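Local coordinates for uncharacterized protein (PDB 3P02), which is of unknown function but pairs an N-terminal beta-sandwich domain of the E-set clan with a BT_3044-like C-terminal domain made mostly of antiparallel strands, at residues A[121-127]-A[145-151]; A[156-162]-A[295-299]; A[208-212]-A[236-241]. All coordinates share one frame; numbering follows the deposited sequence. Where two conformers were deposited one is given.

Interaction 1 (A[121-127]-A[145-151]). With EDO (1,2-ethanediol), chain E.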
loop_
_atom_site.group_PDB
_atom_site.type_symbol
_atom_site.label_atom_id
_atom_site.label_comp_id
_atom_site.label_asym_id
_atom_site.label_seq_id
_atom_site.Cartn_x
_atom_site.Cartn_y
_atom_site.Cartn_z
ATOM N N LYS A 121 2.392 -7.704 -1.845
ATOM C CA LYS A 121 1.732 -7.356 -0.572
ATOM C C LYS A 121 2.597 -7.909 0.538
ATOM O O LYS A 121 2.747 -9.129 0.620
ATOM C CB LYS A 121 0.300 -7.952 -0.478
ATOM C CG LYS A 121 -0.692 -7.288 -1.416
ATOM C CD LYS A 121 -2.161 -7.625 -1.098
ATOM C CE LYS A 121 -2.410 -9.107 -1.174
ATOM N NZ LYS A 121 -3.856 -9.451 -1.333
ATOM N N TRP A 122 3.183 -7.044 1.356
ATOM C CA TRP A 122 4.076 -7.488 2.422
ATOM C C TRP A 122 3.384 -7.450 3.761
ATOM O O TRP A 122 2.565 -6.554 4.017
ATOM C CB TRP A 122 5.326 -6.586 2.457
ATOM C CG TRP A 122 6.060 -6.562 1.150
ATOM C CD1 TRP A 122 5.970 -5.612 0.171
ATOM C CD2 TRP A 122 6.964 -7.563 0.663
ATOM N NE1 TRP A 122 6.757 -5.966 -0.904
ATOM C CE2 TRP A 122 7.386 -7.157 -0.625
ATOM C CE3 TRP A 122 7.440 -8.789 1.185
ATOM C CZ2 TRP A 122 8.287 -7.907 -1.387
ATOM C CZ3 TRP A 122 8.325 -9.549 0.422
ATOM C CH2 TRP A 122 8.736 -9.111 -0.850
ATOM N N ALA A 123 3.764 -8.350 4.651
ATOM C CA ALA A 123 3.164 -8.309 5.978
ATOM C C ALA A 123 4.154 -8.735 7.037
ATOM O O ALA A 123 5.005 -9.582 6.805
ATOM C CB ALA A 123 1.907 -9.193 6.025
ATOM N N LEU A 124 3.996 -8.171 8.229
ATOM C CA LEU A 124 4.831 -8.474 9.379
ATOM C C LEU A 124 3.935 -9.054 10.502
ATOM O O LEU A 124 3.154 -8.313 11.114
ATOM C CB LEU A 124 5.574 -7.198 9.844
ATOM C CG LEU A 124 6.412 -7.334 11.112
ATOM C CD1 LEU A 124 7.519 -8.411 10.956
ATOM C CD2 LEU A 124 7.002 -5.969 11.532
ATOM N N PRO A 125 4.004 -10.395 10.699
ATOM C CA PRO A 125 3.165 -11.040 11.717
ATOM C C PRO A 125 3.908 -11.095 13.057
ATOM O O PRO A 125 5.016 -11.617 13.125
ATOM C CB PRO A 125 2.923 -12.436 11.105
ATOM C CG PRO A 125 4.210 -12.753 10.373
ATOM C CD PRO A 125 4.799 -11.386 9.934
ATOM N N LEU A 126 3.331 -10.515 14.114
ATOM C CA LEU A 126 4.013 -10.421 15.406
ATOM C C LEU A 126 3.200 -10.983 16.512
ATOM O O LEU A 126 2.018 -10.660 16.584
ATOM C CB LEU A 126 4.267 -8.930 15.755
ATOM C CG LEU A 126 4.994 -8.108 14.733
ATOM C CD1 LEU A 126 5.014 -6.657 15.155
ATOM C CD2 LEU A 126 6.407 -8.607 14.575
ATOM N N LYS A 127 3.823 -11.722 17.426
ATOM C CA LYS A 127 3.072 -12.231 18.565
ATOM C C LYS A 127 3.704 -11.741 19.856
ATOM O O LYS A 127 4.922 -11.653 19.946
ATOM C CB LYS A 127 3.035 -13.781 18.549
ATOM C CG LYS A 127 2.210 -14.372 19.707
ATOM C CD LYS A 127 2.015 -15.874 19.604
ATOM C CE LYS A 127 1.136 -16.353 20.729
ATOM N NZ LYS A 127 1.001 -17.845 20.734
ATOM N N ARG A 145 -3.366 -12.252 20.568
ATOM C CA ARG A 145 -1.940 -12.325 20.879
ATOM C C ARG A 145 -1.060 -11.928 19.689
ATOM O O ARG A 145 0.100 -11.583 19.910
ATOM C CB ARG A 145 -1.513 -13.747 21.307
ATOM C CG ARG A 145 -2.248 -14.335 22.479
ATOM C CD ARG A 145 -2.241 -13.484 23.732
ATOM N NE ARG A 145 -2.978 -14.250 24.737
ATOM C CZ ARG A 145 -3.686 -13.738 25.735
ATOM N NH1 ARG A 145 -3.731 -12.419 25.920
ATOM N NH2 ARG A 145 -4.394 -14.535 26.526
ATOM N N THR A 146 -1.601 -11.970 18.468
ATOM C CA THR A 146 -0.866 -11.740 17.221
ATOM C C THR A 146 -1.486 -10.615 16.386
ATOM O O THR A 146 -2.693 -10.591 16.150
ATOM C CB THR A 146 -0.818 -13.080 16.444
ATOM O OG1 THR A 146 -0.103 -13.997 17.273
ATOM C CG2 THR A 146 -0.092 -12.977 15.103
ATOM N N ALA A 147 -0.628 -9.696 15.923
ATOM C CA ALA A 147 -0.987 -8.593 15.028
ATOM C C ALA A 147 -0.272 -8.792 13.688
ATOM O O ALA A 147 0.869 -9.290 13.660
ATOM C CB ALA A 147 -0.553 -7.263 15.653
ATOM N N VAL A 148 -0.941 -8.467 12.578
ATOM C CA VAL A 148 -0.301 -8.585 11.269
ATOM C C VAL A 148 -0.281 -7.194 10.662
ATOM O O VAL A 148 -1.352 -6.629 10.417
ATOM C CB VAL A 148 -0.979 -9.600 10.337
ATOM C CG1 VAL A 148 -0.216 -9.662 9.005
ATOM C CG2 VAL A 148 -1.037 -10.973 10.989
ATOM N N LEU A 149 0.915 -6.644 10.415
ATOM C CA LEU A 149 1.034 -5.281 9.913
ATOM C C LEU A 149 1.393 -5.272 8.449
ATOM O O LEU A 149 2.343 -5.954 8.053
ATOM C CB LEU A 149 2.095 -4.501 10.699
ATOM C CG LEU A 149 1.970 -4.544 12.229
ATOM C CD1 LEU A 149 3.126 -3.762 12.842
ATOM C CD2 LEU A 149 0.619 -3.922 12.685
ATOM N N ARG A 150 0.641 -4.487 7.656
ATOM C CA ARG A 150 0.865 -4.354 6.216
ATOM C C ARG A 150 1.372 -2.951 5.901
ATOM O O ARG A 150 0.578 -2.013 6.019
ATOM C CB ARG A 150 -0.445 -4.612 5.453
ATOM C CG ARG A 150 -0.209 -5.242 4.095
ATOM C CD ARG A 150 -1.098 -4.692 3.020
ATOM N NE ARG A 150 -0.325 -4.419 1.810
ATOM C CZ ARG A 150 -0.854 -4.191 0.618
ATOM N NH1 ARG A 150 -2.172 -4.214 0.452
ATOM N NH2 ARG A 150 -0.074 -3.937 -0.418
ATOM N N PRO A 151 2.655 -2.748 5.483
ATOM C CA PRO A 151 3.063 -1.380 5.130
ATOM C C PRO A 151 2.417 -0.932 3.813
ATOM O O PRO A 151 2.379 -1.691 2.825
ATOM C CB PRO A 151 4.587 -1.456 4.988
ATOM C CG PRO A 151 4.889 -2.917 4.721
ATOM C CD PRO A 151 3.757 -3.729 5.301
HETATM C C1 EDO E . 4.052 -18.711 21.607
HETATM O O1 EDO E . 2.966 -19.455 22.163
HETATM C C2 EDO E . 5.383 -19.167 22.186
HETATM O O2 EDO E . 6.414 -18.317 21.672
HETATM O O HOH W 1 2.712 -4.059 1.318
#
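L124 and L126 each trade two backbone hydrogen bonds with the neighbouring antiparallel strand, L124 with L149 and L126 with A147. The bond from L126 N to A147 O is 2.8 Å long and almost straight, 171° at the hydrogen. L149 N returns a bond of 2.9 Å to L124 O. P125 falls at a non-hydrogen-bonded position opposite V148, where a proline costs this pairing no bond. Its CB sits 4.2 Å from V148 CG2, while CG1 of the same valine, held anti to the backbone N (chi1 -179°), packs 3.7 Å from A123 CB. On the other face the L126 and L149 side chains cross at about a right angle and meet CD1 to CD1 at 4.2 Å.

At one end K127 runs extended past T146, its CG 3.4 Å from OG1, and its CE lies against R145 CB; NZ goes on to Y136 O and makes a weak bond to an ethanediol. At the other end, one water accepts from W122 N and donates to P151 O. In the conformer described R150 NE also donates to it, and K121 CG lies over a face of the R150 guanidinium; R150 was modelled in two conformers, which leaves both contacts less certain.

Further out, I109, L41 and Y39 of the opposing sheet cover the leucine face, and T65 of helix 65-74 packs on P125, T146 and V148. The strand pair is thus part of one layer of what looks like a beta-sandwich: backbone bonds fix its register, leucines face the hydrophobic interior, and the charged side chains are kept to its ends.

Interaction 2 (A[156-162]-A[295-299]). With EDO (1,2-ethanediol), chain C.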
loop_
_atom_site.group_PDB
_atom_site.type_symbol
_atom_site.label_atom_id
_atom_site.label_comp_id
_atom_site.label_asym_id
_atom_site.label_seq_id
_atom_site.Cartn_x
_atom_site.Cartn_y
_atom_site.Cartn_z
ATOM N N GLU A 156 3.523 11.939 -2.856
ATOM C CA GLU A 156 2.609 12.999 -3.295
ATOM C C GLU A 156 1.725 12.570 -4.465
ATOM O O GLU A 156 0.629 13.105 -4.635
ATOM C CB GLU A 156 3.423 14.236 -3.720
ATOM C CG GLU A 156 2.575 15.384 -4.235
ATOM C CD GLU A 156 3.314 16.641 -4.637
ATOM O OE1 GLU A 156 4.557 16.693 -4.494
ATOM O OE2 GLU A 156 2.639 17.574 -5.123
ATOM N N PHE A 157 2.191 11.597 -5.253
ATOM C CA PHE A 157 1.537 11.214 -6.515
ATOM C C PHE A 157 0.933 9.847 -6.560
ATOM O O PHE A 157 0.583 9.386 -7.658
ATOM C CB PHE A 157 2.641 11.246 -7.599
ATOM C CG PHE A 157 3.512 12.491 -7.549
ATOM C CD1 PHE A 157 3.006 13.726 -7.939
ATOM C CD2 PHE A 157 4.823 12.427 -7.064
ATOM C CE1 PHE A 157 3.789 14.878 -7.848
ATOM C CE2 PHE A 157 5.619 13.576 -7.002
ATOM C CZ PHE A 157 5.099 14.790 -7.411
ATOM N N SER A 158 0.833 9.167 -5.411
ATOM C CA SER A 158 0.398 7.773 -5.412
ATOM C C SER A 158 -1.053 7.570 -5.010
ATOM O O SER A 158 -1.736 8.472 -4.538
ATOM C CB SER A 158 1.296 6.970 -4.472
ATOM O OG SER A 158 1.091 7.368 -3.121
ATOM N N GLY A 159 -1.507 6.332 -5.159
ATOM C CA GLY A 159 -2.814 5.952 -4.666
ATOM C C GLY A 159 -3.858 5.693 -5.712
ATOM O O GLY A 159 -3.547 5.320 -6.847
ATOM N N ARG A 160 -5.098 5.871 -5.308
ATOM C CA ARG A 160 -6.259 5.497 -6.111
ATOM C C ARG A 160 -6.658 6.632 -7.042
ATOM O O ARG A 160 -7.350 7.550 -6.622
ATOM C CB ARG A 160 -7.424 5.058 -5.207
ATOM C CG ARG A 160 -7.025 3.852 -4.339
ATOM C CD ARG A 160 -8.180 3.338 -3.485
ATOM N NE ARG A 160 -8.622 4.332 -2.524
ATOM C CZ ARG A 160 -9.750 5.036 -2.587
ATOM N NH1 ARG A 160 -10.574 4.900 -3.623
ATOM N NH2 ARG A 160 -10.057 5.893 -1.623
ATOM N N PHE A 161 -6.264 6.537 -8.321
ATOM C CA PHE A 161 -6.637 7.567 -9.283
ATOM C C PHE A 161 -7.864 7.163 -10.075
ATOM O O PHE A 161 -8.117 5.969 -10.252
ATOM C CB PHE A 161 -5.483 7.782 -10.312
ATOM C CG PHE A 161 -4.386 8.690 -9.820
ATOM C CD1 PHE A 161 -3.679 8.389 -8.656
ATOM C CD2 PHE A 161 -4.056 9.838 -10.516
ATOM C CE1 PHE A 161 -2.685 9.256 -8.179
ATOM C CE2 PHE A 161 -3.031 10.676 -10.069
ATOM C CZ PHE A 161 -2.351 10.377 -8.897
ATOM N N SER A 162 -8.613 8.166 -10.576
ATOM C CA SER A 162 -9.717 7.893 -11.506
ATOM C C SER A 162 -9.095 7.427 -12.821
ATOM O O SER A 162 -8.213 8.106 -13.370
ATOM C CB SER A 162 -10.568 9.142 -11.743
ATOM O OG SER A 162 -11.172 9.587 -10.544
ATOM N N LEU A 295 -5.258 10.543 -16.403
ATOM C CA LEU A 295 -5.582 10.073 -15.053
ATOM C C LEU A 295 -5.747 11.243 -14.127
ATOM O O LEU A 295 -5.152 12.289 -14.361
ATOM C CB LEU A 295 -4.433 9.206 -14.525
ATOM C CG LEU A 295 -4.121 7.932 -15.345
ATOM C CD1 LEU A 295 -2.817 7.277 -14.867
ATOM C CD2 LEU A 295 -5.264 6.907 -15.237
ATOM N N SER A 296 -6.514 11.078 -13.065
ATOM C CA SER A 296 -6.638 12.175 -12.125
ATOM C C SER A 296 -6.900 11.663 -10.728
ATOM O O SER A 296 -7.433 10.558 -10.536
ATOM C CB SER A 296 -7.746 13.145 -12.530
ATOM O OG SER A 296 -9.018 12.527 -12.551
ATOM N N VAL A 297 -6.487 12.465 -9.744
ATOM C CA VAL A 297 -6.805 12.186 -8.353
ATOM C C VAL A 297 -7.360 13.469 -7.739
ATOM O O VAL A 297 -6.894 14.581 -8.048
ATOM C CB VAL A 297 -5.626 11.580 -7.532
ATOM C CG1 VAL A 297 -4.524 12.599 -7.260
ATOM C CG2 VAL A 297 -6.122 10.956 -6.215
ATOM N N SER A 298 -8.343 13.305 -6.867
ATOM C CA SER A 298 -8.921 14.417 -6.126
ATOM C C SER A 298 -8.894 13.998 -4.647
ATOM O O SER A 298 -9.675 13.146 -4.235
ATOM C CB SER A 298 -10.338 14.700 -6.626
ATOM O OG SER A 298 -10.963 15.699 -5.843
ATOM N N ARG A 299 -7.926 14.519 -3.889
ATOM C CA ARG A 299 -7.763 14.165 -2.485
ATOM C C ARG A 299 -8.482 15.140 -1.580
ATOM O O ARG A 299 -8.436 16.334 -1.839
ATOM C CB ARG A 299 -6.277 14.172 -2.077
ATOM C CG ARG A 299 -5.273 13.520 -3.036
ATOM C CD ARG A 299 -3.939 13.350 -2.332
ATOM N NE ARG A 299 -2.865 12.871 -3.215
ATOM C CZ ARG A 299 -2.704 11.605 -3.617
ATOM N NH1 ARG A 299 -3.602 10.680 -3.298
ATOM N NH2 ARG A 299 -1.688 11.278 -4.415
HETATM C C1 EDO C . -10.555 7.856 -7.684
HETATM O O1 EDO C . -9.631 8.550 -6.852
HETATM C C2 EDO C . -11.683 7.320 -6.827
HETATM O O2 EDO C . -12.278 8.381 -6.067
HETATM O O HOH W 2 -0.883 14.956 -3.347
#
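F161 and V297 pack where an antiparallel sheet curls round on itself in a barrel-like way: the short strand 159-162, first of the sheet, meets strand 287-302 in a single bridge, S162 with S296, and the N-to-C directions of the paired segments make an angle of 118°, far from a regular antiparallel pair. This is the tight part. V297 CB stands 3.5 Å above the centre of the F161 ring, only 4° off its normal, a CH-pi contact. With chi1 71°, CG1 is tucked between the backbone N and the carbonyl carbon, which puts it 3.5 Å from F161 CZ and also over a face of the R299 guanidinium. I269 and L185 from flanking strands add to the packing around the ring, and L295 CB approaches it obliquely.

The other side is looser. S162 N gives a bond of 2.7 Å to S296 O, but the return bond from S296 N to S162 O is weak at 3.4 Å, and S162 is exposed. An ethanediol, probably from the crystallisation liquor, bonds to K315 NZ. The R160 guanidinium forms a salt bridge with E182.

R299 ties down the turn before strand 159-162, its guanidinium lying edge-on to two carbonyls. A water bridges R299 NE and E156 O, and NH2 donates to E156 O as well. S158 O is gripped by two nitrogens, R299 NH1 at 3.1 Å and R299 NH2 at 2.8 Å, the latter on a lone pair.

Interaction 3 (A[208-212]-A[236-241])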
loop_
_atom_site.group_PDB
_atom_site.type_symbol
_atom_site.label_atom_id
_atom_site.label_comp_id
_atom_site.label_asym_id
_atom_site.label_seq_id
_atom_site.Cartn_x
_atom_site.Cartn_y
_atom_site.Cartn_z
ATOM N N ILE A 208 3.205 -8.091 -12.814
ATOM C CA ILE A 208 4.541 -7.466 -13.010
ATOM C C ILE A 208 4.867 -7.284 -14.501
ATOM O O ILE A 208 5.538 -6.329 -14.862
ATOM C CB ILE A 208 5.638 -8.297 -12.311
ATOM C CG1 ILE A 208 5.427 -8.226 -10.784
ATOM C CG2 ILE A 208 7.047 -7.796 -12.710
ATOM C CD1 ILE A 208 6.420 -9.225 -9.963
ATOM N N ASN A 209 4.387 -8.188 -15.365
ATOM C CA ASN A 209 4.652 -8.079 -16.809
ATOM C C ASN A 209 4.080 -6.815 -17.443
ATOM O O ASN A 209 4.458 -6.480 -18.570
ATOM C CB ASN A 209 3.999 -9.264 -17.524
ATOM C CG ASN A 209 4.545 -10.577 -17.049
ATOM O OD1 ASN A 209 5.737 -10.691 -16.764
ATOM N ND2 ASN A 209 3.710 -11.598 -17.096
ATOM N N TYR A 210 3.096 -6.175 -16.755
ATOM C CA TYR A 210 2.335 -5.053 -17.315
ATOM C C TYR A 210 2.638 -3.733 -16.622
ATOM O O TYR A 210 1.910 -2.769 -16.801
ATOM C CB TYR A 210 0.815 -5.394 -17.274
ATOM C CG TYR A 210 0.555 -6.536 -18.231
ATOM C CD1 TYR A 210 0.447 -6.306 -19.600
ATOM C CD2 TYR A 210 0.552 -7.863 -17.787
ATOM C CE1 TYR A 210 0.368 -7.355 -20.507
ATOM C CE2 TYR A 210 0.466 -8.925 -18.693
ATOM C CZ TYR A 210 0.356 -8.662 -20.048
ATOM O OH TYR A 210 0.282 -9.701 -20.946
ATOM N N LYS A 211 3.698 -3.685 -15.839
ATOM C CA LYS A 211 4.081 -2.451 -15.148
ATOM C C LYS A 211 4.485 -1.323 -16.109
ATOM O O LYS A 211 5.332 -1.497 -17.002
ATOM C CB LYS A 211 5.257 -2.729 -14.209
ATOM C CG LYS A 211 4.842 -3.502 -12.953
ATOM C CD LYS A 211 6.046 -3.990 -12.132
ATOM C CE LYS A 211 6.820 -2.839 -11.519
ATOM N NZ LYS A 211 8.072 -3.307 -10.850
ATOM N N VAL A 212 3.868 -0.156 -15.904
ATOM C CA VAL A 212 4.181 1.060 -16.663
ATOM C C VAL A 212 4.582 2.108 -15.644
ATOM O O VAL A 212 3.810 2.401 -14.724
ATOM C CB VAL A 212 3.007 1.529 -17.552
ATOM C CG1 VAL A 212 3.369 2.855 -18.229
ATOM C CG2 VAL A 212 2.657 0.460 -18.593
ATOM N N ASN A 236 9.583 -4.302 -19.042
ATOM C CA ASN A 236 9.332 -5.591 -19.696
ATOM C C ASN A 236 9.383 -5.450 -21.217
ATOM O O ASN A 236 8.443 -4.908 -21.811
ATOM C CB ASN A 236 7.984 -6.157 -19.250
ATOM C CG ASN A 236 7.706 -7.528 -19.836
ATOM O OD1 ASN A 236 8.618 -8.198 -20.387
ATOM N ND2 ASN A 236 6.471 -8.001 -19.709
ATOM N N GLU A 237 10.452 -5.969 -21.851
ATOM C CA GLU A 237 10.610 -5.898 -23.315
ATOM C C GLU A 237 9.487 -6.641 -24.062
ATOM O O GLU A 237 9.161 -6.254 -25.190
ATOM C CB GLU A 237 11.978 -6.441 -23.754
ATOM C CG GLU A 237 13.164 -5.606 -23.290
ATOM C CD GLU A 237 13.267 -4.177 -23.798
ATOM O OE1 GLU A 237 12.970 -3.936 -24.991
ATOM O OE2 GLU A 237 13.672 -3.300 -23.002
ATOM N N LYS A 238 8.881 -7.676 -23.433
ATOM C CA LYS A 238 7.773 -8.446 -24.056
ATOM C C LYS A 238 6.496 -7.617 -24.196
ATOM O O LYS A 238 5.675 -7.946 -25.042
ATOM C CB LYS A 238 7.468 -9.728 -23.297
ATOM C CG LYS A 238 8.659 -10.680 -23.247
ATOM C CD LYS A 238 8.214 -12.043 -22.743
ATOM C CE LYS A 238 9.401 -12.952 -22.484
ATOM N NZ LYS A 238 8.966 -14.363 -22.381
ATOM N N LEU A 239 6.348 -6.518 -23.422
ATOM C CA LEU A 239 5.172 -5.633 -23.562
ATOM C C LEU A 239 5.124 -4.912 -24.898
ATOM O O LEU A 239 4.067 -4.381 -25.274
ATOM C CB LEU A 239 5.234 -4.549 -22.483
ATOM C CG LEU A 239 4.417 -4.624 -21.259
ATOM C CD1 LEU A 239 4.392 -3.248 -20.569
ATOM C CD2 LEU A 239 2.983 -5.056 -21.545
ATOM N N LYS A 240 6.297 -4.779 -25.577
ATOM C CA LYS A 240 6.453 -4.028 -26.824
ATOM C C LYS A 240 5.875 -2.627 -26.596
ATOM O O LYS A 240 5.097 -2.115 -27.401
ATOM C CB LYS A 240 5.815 -4.753 -28.031
ATOM C CG LYS A 240 6.542 -6.051 -28.372
ATOM C CD LYS A 240 5.694 -6.923 -29.281
ATOM C CE LYS A 240 6.307 -8.273 -29.557
ATOM N NZ LYS A 240 5.393 -9.106 -30.396
ATOM N N PHE A 241 6.198 -2.060 -25.413
ATOM C CA PHE A 241 5.728 -0.729 -25.037
ATOM C C PHE A 241 6.222 0.317 -26.012
ATOM O O PHE A 241 7.421 0.405 -26.275
ATOM C CB PHE A 241 6.216 -0.393 -23.621
ATOM C CG PHE A 241 5.752 0.946 -23.097
ATOM C CD1 PHE A 241 4.575 1.053 -22.360
ATOM C CD2 PHE A 241 6.526 2.084 -23.280
ATOM C CE1 PHE A 241 4.174 2.292 -21.830
ATOM C CE2 PHE A 241 6.107 3.332 -22.781
ATOM C CZ PHE A 241 4.935 3.424 -22.063
HETATM O O HOH W 3 7.472 -3.147 -17.410
#
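N236 reaches across to N209 with the one direct hydrogen bond of this contact, from ND2 to the backbone O. It is 2.8 Å long and nearly straight at 176°, it lies in the amide plane of N236, and it uses a lone pair of the carbonyl. The same ND2 is also bonded to Y279 OH. On the other side of the amide, OD1 accepts from K238 N at 3.1 Å, closing an Asx turn at the start of the 3-10 turn 237-239. A single water adds an indirect link, donating to K211 O and accepting from N236 N.

There are two apolar contacts, L239 on Y210 and F241 on V212. L239 CD2 touches Y210 CD1 at 3.4 Å, obliquely to the ring. F241 has CG anti to the backbone N (chi1 -178°), which carries CE1 to 3.7 Å from V212 CG1, the two side chains crossing at about a right angle. F274 packs against both F241 and V212.

With both ends of its amide engaged, N236 has its flip state settled, and one side chain pins the loop 236-241 to the 3-10 turn just ahead of strand 211-220 while shaping the loop's own turn.

Overall arrangement
Interaction 1 lies in the N-terminal sandwich, while interactions 2 and 3 both reach the large antiparallel sheet that follows it; strand 146-154 leads directly into strand 159-162, so the chain passes from the first contact to the second. The centres of interactions 1 and 2 are about 27 Å apart, on opposite sides of the chain's centre. Interactions 1 and 2 are buried, whereas interaction 3, farther out, is only partly so. The chemistry follows: 121-127 with 145-151 is regular strand pairing, 156-162 with 295-299 relies on an aromatic contact and an arginine holding carbonyls where strands diverge, and 208-212 with 236-241 is a side-chain amide pinning a loop.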